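Local coordinates for cellulose binding protein (PDB 4JJO) that is the expansin part of a putative cellulase from a plant pathogen and probably binds cell-wall polysaccharide and probably loosens the wall, being distinct from the hydrolytic domain, at residues E41-G44 and A45-C48. Numbering follows the deposited sequence.
Sequences EYSG and AAAC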
loop_
_atom_site.group_PDB
_atom_site.type_symbol
_atom_site.label_atom_id
_atom_site.label_comp_id
_atom_site.label_asym_id
_atom_site.label_seq_id
_atom_site.Cartn_x
_atom_site.Cartn_y
_atom_site.Cartn_z
ATOM N N GLU A 41 -11.189 7.225 3.321
ATOM C CA GLU A 41 -10.019 6.693 4.010
ATOM C C GLU A 41 -9.013 6.107 3.023
ATOM O O GLU A 41 -7.812 6.084 3.296
ATOM C CB GLU A 41 -10.443 5.643 5.042
ATOM C CG GLU A 41 -11.261 6.220 6.192
ATOM C CD GLU A 41 -11.757 5.163 7.157
ATOM O OE1 GLU A 41 -11.040 4.870 8.136
ATOM O OE2 GLU A 41 -12.870 4.637 6.946
ATOM N N TYR A 42 -9.508 5.638 1.881
ATOM C CA TYR A 42 -8.659 5.148 0.801
ATOM C C TYR A 42 -7.824 6.300 0.255
ATOM O O TYR A 42 -6.660 6.126 -0.111
ATOM C CB TYR A 42 -9.528 4.546 -0.304
ATOM C CG TYR A 42 -8.762 3.858 -1.414
ATOM C CD1 TYR A 42 -8.049 2.696 -1.173
ATOM C CD2 TYR A 42 -8.772 4.360 -2.708
ATOM C CE1 TYR A 42 -7.361 2.058 -2.185
ATOM C CE2 TYR A 42 -8.087 3.729 -3.722
ATOM C CZ TYR A 42 -7.378 2.582 -3.455
ATOM O OH TYR A 42 -6.694 1.943 -4.464
ATOM N N SER A 43 -8.441 7.476 0.195
ATOM C CA SER A 43 -7.723 8.715 -0.081
ATOM C C SER A 43 -6.947 8.665 -1.395
ATOM O O SER A 43 -5.766 9.013 -1.445
ATOM C CB SER A 43 -6.770 9.014 1.074
ATOM O OG SER A 43 -6.277 10.343 1.012
ATOM N N GLY A 44 -7.616 8.241 -2.461
ATOM C CA GLY A 44 -7.000 8.193 -3.775
ATOM C C GLY A 44 -5.804 7.264 -3.807
ATOM O O GLY A 44 -4.839 7.512 -4.534
ATOM N N ALA A 45 -5.878 6.200 -3.009
ATOM C CA ALA A 45 -4.845 5.169 -2.937
ATOM C C ALA A 45 -3.668 5.561 -2.039
ATOM O O ALA A 45 -2.706 4.805 -1.908
ATOM C CB ALA A 45 -4.354 4.796 -4.330
ATOM N N ALA A 46 -3.743 6.729 -1.409
ATOM C CA ALA A 46 -2.667 7.166 -0.521
ATOM C C ALA A 46 -2.574 6.277 0.722
ATOM O O ALA A 46 -1.530 6.196 1.365
ATOM C CB ALA A 46 -2.866 8.619 -0.126
ATOM N N ALA A 47 -3.672 5.607 1.054
ATOM C CA ALA A 47 -3.695 4.708 2.204
ATOM C C ALA A 47 -3.084 3.348 1.872
ATOM O O ALA A 47 -2.785 2.562 2.769
ATOM C CB ALA A 47 -5.117 4.533 2.706
ATOM N N CYS A 48 -2.903 3.066 0.587
ATOM C CA CYS A 48 -2.364 1.776 0.173
ATOM C C CYS A 48 -1.027 1.495 0.843
ATOM O O CYS A 48 -0.164 2.370 0.923
ATOM C CB CYS A 48 -2.208 1.723 -1.343
ATOM S SG CYS A 48 -3.780 1.709 -2.207
#
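Between Tyr-42 and Ala-47 the chain turns back on the end of helix 39-42: Ala-47 N donates to Tyr-42 O at 3.2 Å, while Ala-45 N makes a weak bond to the same oxygen. A second link, Ala-46 N to Ser-43 O at 3.1 Å, fastens the next step, and positive phi at Ser-43, Gly-44 and Ala-45 carries the backbone out of the helix and into the type I turn of Ala-45 to Cys-48. Tyr-42 holds CG anti to its own N (chi1 -173°), a setting that brings the ring against Ala-45 and Cys-48. Ala-45 covers one face in a CH-pi contact, Ala-45 CA standing 3.8 Å from the centroid of the Tyr-42 ring, with Ala-45 N over the rim and Ala-45 CB 3.8 Å from Tyr-42 CZ. Cys-48 SG approaches the ring obliquely, 3.6 Å from Tyr-42 CE1, in a sulfur-aromatic contact. Ala-47 CB, meanwhile, rests 3.2 Å from Glu-41 O. Outside the two segments, the Cys-48 sulfur has a disulfide partner in Cys-23, which the Tyr-42 side chain also touches, and the phenol OH bonds to Asp-152 O in the C-terminal domain. One side chain thus bridges two domains: the ring packs on the turn through Ala-45 and on the disulfide sulfur within the double-psi beta-barrel domain, while its hydroxyl hydrogen-bonds to the neighbouring domain.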